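Local atomic coordinates of endoglucanase (Clostridium thermocellum, PDB entry 2E4T), a protein that hydrolyses beta-1,4-glucan chains such as cellulose, and probably xyloglucan, through the family 44 glycoside hydrolase module of a larger multidomain enzyme. Residues T105-Q110 / D159-Y164; K41-N46 / S88-F93; I12-S17 / F461-D466. All blocks are in the same frame, centred on the assembly; numbering follows the deposited sequence. Where two conformers were deposited one is given.

Contact 1 (T105-Q110 / D159-Y164)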
ATOM      1  N   THR A 105      -3.219 -11.574   0.824  1.00  5.13           N
ATOM      2  CA  THR A 105      -2.464 -11.578  -0.404  1.00  5.09           C
ATOM      3  C   THR A 105      -3.297 -10.889  -1.475  1.00  4.87           C
ATOM      4  O   THR A 105      -4.486 -11.204  -1.656  1.00  5.68           O
ATOM      5  CB  THR A 105      -2.144 -13.009  -0.832  1.00  5.69           C
ATOM      6  OG1 THR A 105      -1.307 -13.597   0.179  1.00  6.22           O
ATOM      7  CG2 THR A 105      -1.395 -13.036  -2.166  1.00  6.29           C
ATOM      8  N   LEU A 106      -2.662  -9.925  -2.161  1.00  4.92           N
ATOM      9  CA  LEU A 106      -3.252  -9.156  -3.251  1.00  4.67           C
ATOM     10  C   LEU A 106      -2.496  -9.506  -4.539  1.00  4.87           C
ATOM     11  O   LEU A 106      -1.285  -9.305  -4.619  1.00  5.41           O
ATOM     12  CB  LEU A 106      -3.085  -7.659  -2.937  1.00  5.04           C
ATOM     13  CG  LEU A 106      -3.460  -6.689  -4.054  1.00  5.42           C
ATOM     14  CD1 LEU A 106      -4.923  -6.857  -4.458  1.00  6.31           C
ATOM     15  CD2 LEU A 106      -3.219  -5.254  -3.598  1.00  6.34           C
ATOM     16  N   ILE A 107      -3.228 -10.121  -5.497  1.00  4.67           N
ATOM     17  CA  ILE A 107      -2.616 -10.565  -6.747  1.00  4.92           C
ATOM     18  C   ILE A 107      -3.077  -9.669  -7.899  1.00  5.07           C
ATOM     19  O   ILE A 107      -4.275  -9.524  -8.145  1.00  5.42           O
ATOM     20  CB  ILE A 107      -3.002 -12.045  -7.029  1.00  5.84           C
ATOM     21  CG1 ILE A 107      -2.460 -12.969  -5.943  1.00  5.78           C
ATOM     22  CG2 ILE A 107      -2.552 -12.478  -8.431  1.00  6.36           C
ATOM     23  CD1 ILE A 107      -0.964 -12.905  -5.687  1.00  5.87           C
ATOM     24  N   THR A 108      -2.099  -9.152  -8.641  1.00  5.60           N
ATOM     25  CA  THR A 108      -2.443  -8.361  -9.838  1.00  5.85           C
ATOM     26  C   THR A 108      -2.839  -9.276 -10.979  1.00  5.47           C
ATOM     27  O   THR A 108      -2.128 -10.253 -11.323  1.00  6.72           O
ATOM     28  CB  THR A 108      -1.272  -7.494 -10.225  1.00  6.31           C
ATOM     29  OG1 THR A 108      -1.022  -6.546  -9.147  1.00  6.36           O
ATOM     30  CG2 THR A 108      -1.562  -6.684 -11.490  1.00  6.76           C
ATOM     31  N   LEU A 109      -3.974  -8.929 -11.589  1.00  5.15           N
ATOM     32  CA  LEU A 109      -4.455  -9.528 -12.827  1.00  5.11           C
ATOM     33  C   LEU A 109      -4.156  -8.557 -13.988  1.00  5.19           C
ATOM     34  O   LEU A 109      -3.904  -7.372 -13.809  1.00  5.69           O
ATOM     35  CB  LEU A 109      -5.959  -9.829 -12.740  1.00  5.62           C
ATOM     36  CG  LEU A 109      -6.335 -10.778 -11.589  1.00  5.80           C
ATOM     37  CD1 LEU A 109      -7.868 -10.928 -11.570  1.00  6.86           C
ATOM     38  CD2 LEU A 109      -5.646 -12.129 -11.734  1.00  6.92           C
ATOM     39  N   GLN A 110      -4.209  -9.132 -15.214  1.00  5.42           N
ATOM     40  CA  GLN A 110      -3.666  -8.472 -16.387  1.00  5.20           C
ATOM     41  C   GLN A 110      -4.797  -7.865 -17.237  1.00  5.30           C
ATOM     42  O   GLN A 110      -5.694  -8.577 -17.706  1.00  7.29           O
ATOM     43  CB  GLN A 110      -2.891  -9.530 -17.200  1.00  5.48           C
ATOM     44  CG  GLN A 110      -1.620  -9.988 -16.486  1.00  5.81           C
ATOM     45  CD  GLN A 110      -1.845 -10.722 -15.170  1.00  5.05           C
ATOM     46  OE1 GLN A 110      -2.634 -11.689 -15.105  1.00  5.87           O
ATOM     47  NE2 GLN A 110      -1.145 -10.276 -14.114  1.00  5.89           N
ATOM     48  N   ASP A 159     -10.473 -15.180 -15.779  1.00  5.71           N
ATOM     49  CA  ASP A 159     -11.317 -15.947 -14.880  1.00  5.65           C
ATOM     50  C   ASP A 159     -10.764 -17.382 -14.689  1.00  5.73           C
ATOM     51  O   ASP A 159     -10.898 -17.937 -13.603  1.00  6.21           O
ATOM     52  CB  ASP A 159     -12.799 -15.892 -15.271  1.00  6.29           C
ATOM     53  CG  ASP A 159     -13.142 -16.429 -16.646  1.00  6.33           C
ATOM     54  OD1 ASP A 159     -12.284 -16.790 -17.467  1.00  6.64           O
ATOM     55  OD2 ASP A 159     -14.417 -16.449 -16.881  1.00  6.99           O
ATOM     56  N   GLU A 160     -10.153 -17.960 -15.733  1.00  6.04           N
ATOM     57  CA  GLU A 160      -9.577 -19.275 -15.617  1.00  5.94           C
ATOM     58  C   GLU A 160      -8.381 -19.266 -14.636  1.00  5.77           C
ATOM     59  O   GLU A 160      -8.189 -20.208 -13.856  1.00  5.98           O
ATOM     60  CB  GLU A 160      -9.178 -19.796 -16.993  1.00  6.20           C
ATOM     61  CG  GLU A 160      -8.794 -21.270 -16.962  1.00  6.84           C
ATOM     62  CD  GLU A 160      -8.616 -21.827 -18.372  1.00  6.29           C
ATOM     63  OE1 GLU A 160      -7.824 -21.229 -19.171  1.00  7.61           O
ATOM     64  OE2 GLU A 160      -9.274 -22.860 -18.688  1.00  7.41           O
ATOM     65  N   PHE A 161      -7.588 -18.179 -14.669  1.00  5.83           N
ATOM     66  CA  PHE A 161      -6.480 -17.995 -13.723  1.00  5.60           C
ATOM     67  C   PHE A 161      -7.051 -17.956 -12.284  1.00  5.69           C
ATOM     68  O   PHE A 161      -6.568 -18.670 -11.378  1.00  5.87           O
ATOM     69  CB  PHE A 161      -5.778 -16.704 -14.118  1.00  6.05           C
ATOM     70  CG  PHE A 161      -4.591 -16.225 -13.297  1.00  6.00           C
ATOM     71  CD1 PHE A 161      -3.903 -17.010 -12.377  1.00  6.30           C
ATOM     72  CD2 PHE A 161      -4.160 -14.916 -13.541  1.00  6.47           C
ATOM     73  CE1 PHE A 161      -2.831 -16.477 -11.683  1.00  6.94           C
ATOM     74  CE2 PHE A 161      -3.069 -14.390 -12.852  1.00  7.09           C
ATOM     75  CZ  PHE A 161      -2.408 -15.171 -11.932  1.00  7.35           C
ATOM     76  N   VAL A 162      -8.047 -17.099 -12.050  1.00  5.51           N
ATOM     77  CA  VAL A 162      -8.661 -17.028 -10.715  1.00  5.26           C
ATOM     78  C   VAL A 162      -9.209 -18.391 -10.306  1.00  5.57           C
ATOM     79  O   VAL A 162      -9.064 -18.836  -9.161  1.00  6.07           O
ATOM     80  CB  VAL A 162      -9.704 -15.905 -10.648  1.00  6.19           C
ATOM     81  CG1 VAL A 162     -10.426 -15.924  -9.306  1.00  6.55           C
ATOM     82  CG2 VAL A 162      -9.022 -14.563 -10.864  1.00  6.95           C
ATOM     83  N   ASN A 163      -9.867 -19.094 -11.245  1.00  5.71           N
ATOM     84  CA  ASN A 163     -10.409 -20.419 -10.910  1.00  5.78           C
ATOM     85  C   ASN A 163      -9.275 -21.370 -10.447  1.00  6.11           C
ATOM     86  O   ASN A 163      -9.468 -22.165  -9.510  1.00  6.57           O
ATOM     87  CB  ASN A 163     -11.122 -20.995 -12.147  1.00  6.56           C
ATOM     88  CG  ASN A 163     -11.667 -22.368 -11.850  1.00  7.74           C
ATOM     89  OD1 ASN A 163     -12.671 -22.497 -11.114  1.00  9.10           O
ATOM     90  ND2 ASN A 163     -10.997 -23.414 -12.348  1.00  8.64           N
ATOM     91  N   TYR A 164      -8.111 -21.316 -11.101  1.00  6.33           N
ATOM     92  CA  TYR A 164      -6.996 -22.168 -10.698  1.00  6.33           C
ATOM     93  C   TYR A 164      -6.593 -21.875  -9.244  1.00  6.01           C
ATOM     94  O   TYR A 164      -6.344 -22.804  -8.433  1.00  6.80           O
ATOM     95  CB  TYR A 164      -5.831 -21.948 -11.671  1.00  6.95           C
ATOM     96  CG  TYR A 164      -4.637 -22.818 -11.393  1.00  7.06           C
ATOM     97  CD1 TYR A 164      -4.478 -23.992 -12.124  1.00  8.26           C
ATOM     98  CD2 TYR A 164      -3.646 -22.473 -10.462  1.00  8.37           C
ATOM     99  CE1 TYR A 164      -3.394 -24.843 -11.910  1.00 10.47           C
ATOM    100  CE2 TYR A 164      -2.564 -23.339 -10.262  1.00 10.05           C
ATOM    101  CZ  TYR A 164      -2.455 -24.537 -10.975  1.00 10.86           C
ATOM    102  OH  TYR A 164      -1.351 -25.339 -10.713  1.00 15.23           O
TER
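Phe161 and Leu109 form the closest apolar contact between helix residues 159-164 and strand residues 105-109: Leu109 CD2 lies 3.6 Å from Phe161 CE2, approaching the ring obliquely. The other leucine methyl, CD1, turns to Val162 CG2 at 3.9 Å, so the forked end of Leu109 touches two consecutive helix residues. Ile107 adds a looser contact, its CG2 standing 4.4 Å from Phe161 CZ. At the ring edge, near its plane, Gln110 OE1 sits 3.5 Å from Phe161 CE2, with the amide plane turned 34° from that of the ring. The strand and helix run nearly antiparallel, at 155°, with their axes 10.6 Å apart, as an inner strand and an outer helix do in a TIM barrel; all five touching residues are buried. CG of Phe161, anti to the backbone N (chi1 179°), is directed toward the strand. The Gln110 amide is held from the other end, where NE2 donates to Thr108 O at 3.0 Å, from above the carbonyl plane, and also to Thr48 O. Farther out, Trp53 stacks on Phe161, Val90 of helix 88-99 touches both Phe161 and Ile107, and Tyr181 of the neighbouring strand packs on Ile107, Leu109 and Val162.

Contact 2 (K41-N46 / S88-F93)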
ATOM      1  N   LYS A  41       0.753  -8.923   1.555  1.00  4.85           N
ATOM      2  CA  LYS A  41       1.728  -9.031   0.478  1.00  4.66           C
ATOM      3  C   LYS A  41       1.025  -8.746  -0.840  1.00  4.64           C
ATOM      4  O   LYS A  41      -0.003  -9.364  -1.145  1.00  5.54           O
ATOM      5  CB  LYS A  41       2.361 -10.434   0.432  1.00  5.22           C
ATOM      6  CG  LYS A  41       3.411 -10.669   1.490  1.00  5.36           C
ATOM      7  CD  LYS A  41       4.611  -9.708   1.449  1.00  5.44           C
ATOM      8  CE  LYS A  41       5.340  -9.616   0.127  1.00  5.44           C
ATOM      9  NZ  LYS A  41       6.010 -10.904  -0.267  1.00  5.73           N
ATOM     10  N   ARG A  42       1.616  -7.835  -1.624  1.00  4.72           N
ATOM     11  CA  ARG A  42       1.119  -7.512  -2.962  1.00  4.73           C
ATOM     12  C   ARG A  42       2.089  -8.029  -4.016  1.00  4.61           C
ATOM     13  O   ARG A  42       3.287  -7.746  -3.952  1.00  4.87           O
ATOM     14  CB  ARG A  42       0.991  -5.987  -3.115  1.00  5.03           C
ATOM     15  CG  ARG A  42       0.685  -5.550  -4.559  1.00  5.04           C
ATOM     16  CD  ARG A  42       0.383  -4.074  -4.579  1.00  5.07           C
ATOM     17  NE  ARG A  42       0.106  -3.510  -5.891  1.00  5.38           N
ATOM     18  CZ  ARG A  42       0.962  -2.832  -6.642  1.00  5.37           C
ATOM     19  NH1 ARG A  42       2.251  -2.778  -6.355  1.00  6.49           N
ATOM     20  NH2 ARG A  42       0.439  -2.180  -7.705  1.00  7.61           N
ATOM     21  N   PHE A  43       1.496  -8.784  -4.981  1.00  4.66           N
ATOM     22  CA  PHE A  43       2.166  -9.162  -6.221  1.00  4.73           C
ATOM     23  C   PHE A  43       1.729  -8.135  -7.259  1.00  4.72           C
ATOM     24  O   PHE A  43       0.571  -8.179  -7.703  1.00  5.48           O
ATOM     25  CB  PHE A  43       1.715 -10.579  -6.609  1.00  5.40           C
ATOM     26  CG  PHE A  43       2.191 -11.034  -7.961  1.00  5.53           C
ATOM     27  CD1 PHE A  43       3.530 -11.440  -8.151  1.00  5.88           C
ATOM     28  CD2 PHE A  43       1.315 -11.107  -9.043  1.00  5.76           C
ATOM     29  CE1 PHE A  43       3.980 -11.876  -9.399  1.00  7.04           C
ATOM     30  CE2 PHE A  43       1.762 -11.604 -10.303  1.00  6.73           C
ATOM     31  CZ  PHE A  43       3.077 -11.974 -10.448  1.00  6.96           C
ATOM     32  N   GLY A  44       2.586  -7.144  -7.529  1.00  5.03           N
ATOM     33  CA  GLY A  44       2.164  -6.032  -8.351  1.00  5.85           C
ATOM     34  C   GLY A  44       3.368  -5.299  -8.887  1.00  5.39           C
ATOM     35  O   GLY A  44       4.514  -5.730  -8.751  1.00  6.43           O
ATOM     36  N   GLY A  45       3.104  -4.136  -9.508  1.00  6.46           N
ATOM     37  CA  GLY A  45       4.139  -3.360 -10.123  1.00  6.53           C
ATOM     38  C   GLY A  45       4.362  -3.733 -11.593  1.00  5.48           C
ATOM     39  O   GLY A  45       3.635  -4.558 -12.168  1.00  5.63           O
ATOM     40  N   ASN A  46       5.360  -3.088 -12.199  1.00  5.82           N
ATOM     41  CA  ASN A  46       5.466  -3.093 -13.664  1.00  5.71           C
ATOM     42  C   ASN A  46       5.535  -4.511 -14.244  1.00  5.74           C
ATOM     43  O   ASN A  46       4.939  -4.752 -15.319  1.00  6.45           O
ATOM     44  CB  ASN A  46       6.725  -2.344 -14.089  1.00  6.25           C
ATOM     45  CG  ASN A  46       6.618  -0.867 -13.842  1.00  6.34           C
ATOM     46  OD1 ASN A  46       5.512  -0.338 -13.604  1.00  7.35           O
ATOM     47  ND2 ASN A  46       7.753  -0.145 -13.973  1.00  7.53           N
ATOM     48  N   SER A  88       2.824 -20.841 -11.183  1.00  6.27           N
ATOM     49  CA  SER A  88       3.808 -21.118 -10.119  1.00  5.88           C
ATOM     50  C   SER A  88       4.429 -19.845  -9.569  1.00  5.66           C
ATOM     51  O   SER A  88       4.821 -19.824  -8.373  1.00  6.32           O
ATOM     52  CB  SER A  88       4.862 -22.102 -10.584  1.00  6.74           C
ATOM     53  OG  SER A  88       5.586 -21.519 -11.656  1.00  7.21           O
ATOM     54  N   VAL A  89       4.564 -18.778 -10.351  1.00  5.98           N
ATOM     55  CA  VAL A  89       5.042 -17.509  -9.764  1.00  6.00           C
ATOM     56  C   VAL A  89       4.090 -17.091  -8.629  1.00  5.70           C
ATOM     57  O   VAL A  89       4.546 -16.665  -7.551  1.00  6.11           O
ATOM     58  CB  VAL A  89       5.123 -16.432 -10.867  1.00  5.81           C
ATOM     59  CG1 VAL A  89       5.191 -15.033 -10.281  1.00  6.34           C
ATOM     60  CG2 VAL A  89       6.316 -16.705 -11.740  1.00  6.42           C
ATOM     61  N   VAL A  90       2.791 -17.131  -8.892  1.00  5.64           N
ATOM     62  CA  VAL A  90       1.781 -16.642  -7.943  1.00  5.55           C
ATOM     63  C   VAL A  90       1.577 -17.617  -6.792  1.00  5.73           C
ATOM     64  O   VAL A  90       1.408 -17.186  -5.632  1.00  5.97           O
ATOM     65  CB  VAL A  90       0.494 -16.284  -8.693  1.00  6.36           C
ATOM     66  CG1 VAL A  90      -0.646 -16.035  -7.739  1.00  6.96           C
ATOM     67  CG2 VAL A  90       0.760 -15.054  -9.568  1.00  8.48           C
ATOM     68  N   THR A  91       1.603 -18.933  -7.073  1.00  5.99           N
ATOM     69  CA  THR A  91       1.426 -19.870  -5.980  1.00  6.47           C
ATOM     70  C   THR A  91       2.677 -19.911  -5.087  1.00  5.94           C
ATOM     71  O   THR A  91       2.544 -20.073  -3.849  1.00  6.80           O
ATOM     72  CB  THR A  91       1.029 -21.259  -6.480  1.00  6.82           C
ATOM     73  OG1 THR A  91       2.088 -21.832  -7.283  1.00  7.23           O
ATOM     74  CG2 THR A  91      -0.259 -21.216  -7.290  1.00  7.67           C
ATOM     75  N   THR A  92       3.880 -19.712  -5.640  1.00  6.21           N
ATOM     76  CA  THR A  92       5.036 -19.572  -4.754  1.00  6.10           C
ATOM     77  C   THR A  92       4.892 -18.310  -3.898  1.00  5.62           C
ATOM     78  O   THR A  92       5.153 -18.325  -2.684  1.00  6.24           O
ATOM     79  CB  THR A  92       6.369 -19.526  -5.565  1.00  6.87           C
ATOM     80  OG1 THR A  92       6.490 -20.764  -6.281  1.00  7.83           O
ATOM     81  CG2 THR A  92       7.558 -19.343  -4.679  1.00  7.64           C
ATOM     82  N   PHE A  93       4.430 -17.217  -4.521  1.00  5.90           N
ATOM     83  CA  PHE A  93       4.285 -15.965  -3.801  1.00  5.39           C
ATOM     84  C   PHE A  93       3.285 -16.122  -2.646  1.00  5.43           C
ATOM     85  O   PHE A  93       3.562 -15.696  -1.493  1.00  5.74           O
ATOM     86  CB  PHE A  93       3.772 -14.899  -4.806  1.00  5.85           C
ATOM     87  CG  PHE A  93       3.718 -13.521  -4.237  1.00  5.21           C
ATOM     88  CD1 PHE A  93       4.773 -12.644  -4.420  1.00  6.21           C
ATOM     89  CD2 PHE A  93       2.569 -13.055  -3.552  1.00  6.20           C
ATOM     90  CE1 PHE A  93       4.720 -11.336  -3.868  1.00  6.78           C
ATOM     91  CE2 PHE A  93       2.502 -11.775  -3.034  1.00  6.87           C
ATOM     92  CZ  PHE A  93       3.590 -10.929  -3.182  1.00  6.59           C
TER
HETATM   93  O   HOH W   1       5.355 -13.628  -0.913  1.00  7.02           O
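The backbones of Phe43 and Phe93 approach to 7.5 Å between their CA atoms, where strand 41-43 and helix 88-93 run almost antiparallel at 173°. Phe93 lays one ring face against the strand: Phe43 CB sits 3.8 Å from the ring centroid, nearly on the ring normal, in a CH-pi contact. The Phe43 ring then turns its edge toward the face of the Phe93 ring, an edge-to-face pair with centroids 5.6 Å apart and planes at 64°. Both phenylalanines have CG anti to the backbone N, which places each CG on the side of the opposing segment. Two successive valines meet the Phe43 ring. Val90 CG2 lies over one face, 4.0 Å from the centroid and offset toward the rim, while Val89 CG1 comes in obliquely, 3.5 Å from Phe43 CE1. In the eight-stranded parallel sheet of the TIM-like barrel, 40-43 is the second strand along the chain and helix 88-99 packs outside it; Ile107 of the adjacent strand touches Phe43, Val90 and Phe93, and Leu72 of helix 71-75 touches Phe43 and Val89. The Lys41 chain, bent at each torsion beyond the first, crosses Phe93 obliquely, with CB 3.7 Å from Phe93 CE2. Its ammonium donates to a water, 2.9 Å from Lys41 NZ, which in turn donates to Phe93 O. That water lies over the centre of the ring face opposite Phe43 CB. On the strand's other side, Arg42 points away from the helix and makes a salt bridge with Glu359 and hydrogen bonds with Asn31 and Asn185.

Contact 3 (I12-S17 / F461-D466)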
ATOM      1  N   ILE A  12       0.590  15.423  25.713  1.00  9.00           N
ATOM      2  CA  ILE A  12      -0.111  14.367  24.993  1.00  9.06           C
ATOM      3  C   ILE A  12      -1.359  14.027  25.838  1.00  9.03           C
ATOM      4  O   ILE A  12      -1.238  13.690  27.015  1.00  9.93           O
ATOM      5  CB  ILE A  12       0.740  13.116  24.804  1.00  9.36           C
ATOM      6  CG1 ILE A  12       2.134  13.344  24.178  1.00 11.44           C
ATOM      7  CG2 ILE A  12      -0.067  12.046  24.048  1.00 11.05           C
ATOM      8  CD1 ILE A  12       2.110  13.809  22.770  1.00 11.67           C
ATOM      9  N   ARG A  13      -2.543  14.108  25.209  1.00  8.72           N
ATOM     10  CA  ARG A  13      -3.791  13.861  25.918  1.00  8.59           C
ATOM     11  C   ARG A  13      -4.511  12.708  25.211  1.00  7.99           C
ATOM     12  O   ARG A  13      -4.812  12.808  24.019  1.00  9.16           O
ATOM     13  CB  ARG A  13      -4.673  15.100  25.897  1.00 11.02           C
ATOM     14  CG  ARG A  13      -3.948  16.284  26.561  0.50 12.10           C
ATOM     15  CD  ARG A  13      -4.806  17.521  26.702  0.50 15.80           C
ATOM     16  NE  ARG A  13      -6.188  17.253  27.112  0.50 20.50           N
ATOM     17  CZ  ARG A  13      -6.616  17.118  28.371  0.50 23.39           C
ATOM     18  NH1 ARG A  13      -5.780  17.205  29.409  0.50 22.91           N
ATOM     19  NH2 ARG A  13      -7.907  16.885  28.594  0.50 25.68           N
ATOM     20  N   ILE A  14      -4.779  11.639  25.947  1.00  7.79           N
ATOM     21  CA  ILE A  14      -5.418  10.432  25.391  1.00  7.45           C
ATOM     22  C   ILE A  14      -6.735  10.204  26.117  1.00  8.00           C
ATOM     23  O   ILE A  14      -6.812  10.383  27.350  1.00  9.16           O
ATOM     24  CB  ILE A  14      -4.495   9.221  25.570  1.00  7.64           C
ATOM     25  CG1 ILE A  14      -3.256   9.398  24.701  1.00  8.78           C
ATOM     26  CG2 ILE A  14      -5.202   7.904  25.270  1.00  9.01           C
ATOM     27  CD1 ILE A  14      -2.119   8.463  25.005  1.00  9.39           C
ATOM     28  N   ASP A  15      -7.775   9.808  25.371  1.00  8.31           N
ATOM     29  CA  ASP A  15      -9.043   9.406  26.009  1.00  8.48           C
ATOM     30  C   ASP A  15      -9.419   8.075  25.402  1.00  8.15           C
ATOM     31  O   ASP A  15      -9.780   7.994  24.212  1.00  8.47           O
ATOM     32  CB  ASP A  15     -10.103  10.454  25.783  1.00  9.72           C
ATOM     33  CG  ASP A  15     -11.460  10.089  26.403  1.00 10.49           C
ATOM     34  OD1 ASP A  15     -11.643   8.927  26.805  1.00 11.50           O
ATOM     35  OD2 ASP A  15     -12.318  11.002  26.454  1.00 14.44           O
ATOM     36  N   THR A  16      -9.234   7.011  26.173  1.00  8.74           N
ATOM     37  CA  THR A  16      -9.432   5.662  25.638  1.00  8.39           C
ATOM     38  C   THR A  16     -10.888   5.356  25.307  1.00  8.83           C
ATOM     39  O   THR A  16     -11.135   4.350  24.642  1.00  9.87           O
ATOM     40  CB  THR A  16      -8.897   4.581  26.567  1.00  9.70           C
ATOM     41  OG1 THR A  16      -9.688   4.592  27.745  1.00 11.42           O
ATOM     42  CG2 THR A  16      -7.469   4.800  26.925  1.00 11.81           C
ATOM     43  N   SER A  17     -11.825   6.199  25.755  1.00  9.53           N
ATOM     44  CA  SER A  17     -13.229   5.982  25.442  1.00  9.97           C
ATOM     45  C   SER A  17     -13.686   6.713  24.196  1.00  9.30           C
ATOM     46  O   SER A  17     -14.838   6.531  23.777  1.00 10.91           O
ATOM     47  CB  SER A  17     -14.117   6.374  26.620  1.00 11.44           C
ATOM     48  OG  SER A  17     -14.200   7.808  26.704  0.50 10.61           O
ATOM     49  N   PHE A 461       7.617  14.809  27.211  1.00  7.47           N
ATOM     50  CA  PHE A 461       6.196  14.647  26.979  1.00  7.49           C
ATOM     51  C   PHE A 461       5.466  14.453  28.292  1.00  7.79           C
ATOM     52  O   PHE A 461       5.772  13.588  29.087  1.00  8.87           O
ATOM     53  CB  PHE A 461       5.974  13.390  26.081  1.00  7.79           C
ATOM     54  CG  PHE A 461       6.503  13.562  24.702  1.00  7.68           C
ATOM     55  CD1 PHE A 461       5.782  14.252  23.741  1.00  7.79           C
ATOM     56  CD2 PHE A 461       7.768  13.052  24.355  1.00  8.35           C
ATOM     57  CE1 PHE A 461       6.280  14.405  22.446  1.00  7.89           C
ATOM     58  CE2 PHE A 461       8.272  13.175  23.072  1.00  8.26           C
ATOM     59  CZ  PHE A 461       7.530  13.853  22.104  1.00  8.06           C
ATOM     60  N   ASN A 462       4.479  15.335  28.513  1.00  8.12           N
ATOM     61  CA  ASN A 462       3.582  15.195  29.678  1.00  8.24           C
ATOM     62  C   ASN A 462       2.297  14.519  29.220  1.00  8.27           C
ATOM     63  O   ASN A 462       1.536  15.126  28.445  1.00  8.91           O
ATOM     64  CB  ASN A 462       3.259  16.577  30.255  1.00  9.62           C
ATOM     65  CG  ASN A 462       4.474  17.229  30.878  1.00 11.88           C
ATOM     66  OD1 ASN A 462       5.325  16.551  31.458  1.00 12.95           O
ATOM     67  ND2 ASN A 462       4.619  18.537  30.674  1.00 17.31           N
ATOM     68  N   PHE A 463       2.094  13.283  29.651  1.00  8.26           N
ATOM     69  CA  PHE A 463       0.917  12.506  29.295  1.00  8.20           C
ATOM     70  C   PHE A 463      -0.194  12.658  30.305  1.00  8.57           C
ATOM     71  O   PHE A 463       0.045  12.584  31.520  1.00  9.56           O
ATOM     72  CB  PHE A 463       1.264  11.017  29.231  1.00  8.77           C
ATOM     73  CG  PHE A 463       1.967  10.586  27.969  1.00  9.12           C
ATOM     74  CD1 PHE A 463       1.221  10.005  26.948  1.00  9.24           C
ATOM     75  CD2 PHE A 463       3.321  10.800  27.760  1.00  9.17           C
ATOM     76  CE1 PHE A 463       1.818   9.567  25.765  1.00 10.72           C
ATOM     77  CE2 PHE A 463       3.920  10.326  26.567  1.00  9.57           C
ATOM     78  CZ  PHE A 463       3.141   9.715  25.600  1.00  9.78           C
ATOM     79  N   SER A 464      -1.425  12.808  29.798  1.00  8.70           N
ATOM     80  CA  SER A 464      -2.632  12.778  30.624  1.00  9.31           C
ATOM     81  C   SER A 464      -3.610  11.847  29.915  1.00  8.81           C
ATOM     82  O   SER A 464      -3.914  12.080  28.722  1.00 10.04           O
ATOM     83  CB  SER A 464      -3.230  14.188  30.714  1.00 11.61           C
ATOM     84  OG  SER A 464      -2.360  15.106  31.306  0.34 10.25           O
ATOM     85  N   ILE A 465      -4.067  10.817  30.606  1.00  8.64           N
ATOM     86  CA  ILE A 465      -4.888   9.763  30.010  1.00  8.57           C
ATOM     87  C   ILE A 465      -6.204   9.658  30.770  1.00  9.71           C
ATOM     88  O   ILE A 465      -6.200   9.562  32.013  1.00 11.26           O
ATOM     89  CB  ILE A 465      -4.136   8.442  30.040  1.00  8.77           C
ATOM     90  CG1 ILE A 465      -2.836   8.570  29.247  1.00 10.75           C
ATOM     91  CG2 ILE A 465      -5.006   7.314  29.484  1.00 11.19           C
ATOM     92  CD1 ILE A 465      -1.843   7.445  29.502  1.00 12.64           C
ATOM     93  N   ASP A 466      -7.316   9.641  30.032  1.00  9.64           N
ATOM     94  CA  ASP A 466      -8.613   9.292  30.569  1.00 11.30           C
ATOM     95  C   ASP A 466      -8.914   7.849  30.172  1.00 11.96           C
ATOM     96  O   ASP A 466      -9.006   7.571  28.969  1.00 13.00           O
ATOM     97  CB  ASP A 466      -9.647  10.257  30.026  1.00 13.35           C
ATOM     98  CG  ASP A 466      -9.462  11.690  30.495  1.00 21.97           C
ATOM     99  OD1 ASP A 466      -8.841  11.974  31.537  1.00 28.86           O
ATOM    100  OD2 ASP A 466     -10.008  12.574  29.808  1.00 29.09           O
TER
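A parallel strand pair in the nine-stranded mixed beta-sheet, separate from the barrel sheet, brings Ile12 opposite Phe463, Arg13 opposite Ser464, Ile14 opposite Ile465 and Asp15 opposite Asp466. The segment axes are inclined by 11°. Five backbone bonds lace the strands: Ile12 N to Asn462 O, Ser464 N to Ile12 O, Ile14 N to Ser464 O, Asp466 N to Ile14 O and Thr16 N to Asp466 O. All are 2.8-2.9 Å long and close to straight, and they alternate in direction as parallel pairing requires. Ile12 and Phe463 lie side by side on the buried face. Ile12 CB rests over the aromatic ring, 4.0 Å from its centroid and offset toward the rim, while its CG2, anti to the backbone N (chi1 -52° for CG1), comes within 3.6 Å of Phe463 CE1. Ile14 CD1 reaches the edge of that same ring, 4.2 Å from Phe463 CE1, and Ile12 CG1 also touches Phe461 CD1 at 3.8 Å. Within the sheet 8-22 lies between 420-426 and 459-466, one partner antiparallel and the other parallel; strand 442-452 packs on this apolar face through Ile448, which touches Ile14 and Phe463, and Phe500 stacks on Phe463. The other face carries Arg13, Ser464, Asp15 and Asp466 and is polar. There the two carboxylates come near, Asp15 OD2 to Asp466 OD2 at 4.4 Å with planes 80° apart. Asp15 OD1 accepts from Ser17 N (2.9 Å) in an Asx turn, where the strand is interrupted after Asp15.

How the contacts relate
Contacts 1 and 2 are neighbours in the TIM-like barrel, their centres 10 Å apart, and each sets an outer helix against an inner strand. Strands 104-109 and 40-43 are adjacent in the parallel sheet, and helix 88-99 precedes strand 104-109 in the chain; contact 2 closes before contact 1 opens. They touch through Leu106 O and Phe43 N, a probable hydrogen bond of 2.9 Å. Contact 3 lies about 46 Å and 42 Å from their respective centres, in the separate mixed sheet and across the centre of the chain. Pairing residues 12-17 with 461-466 encloses both barrel contacts in sequence, so the beta domain is built from both ends of the chain.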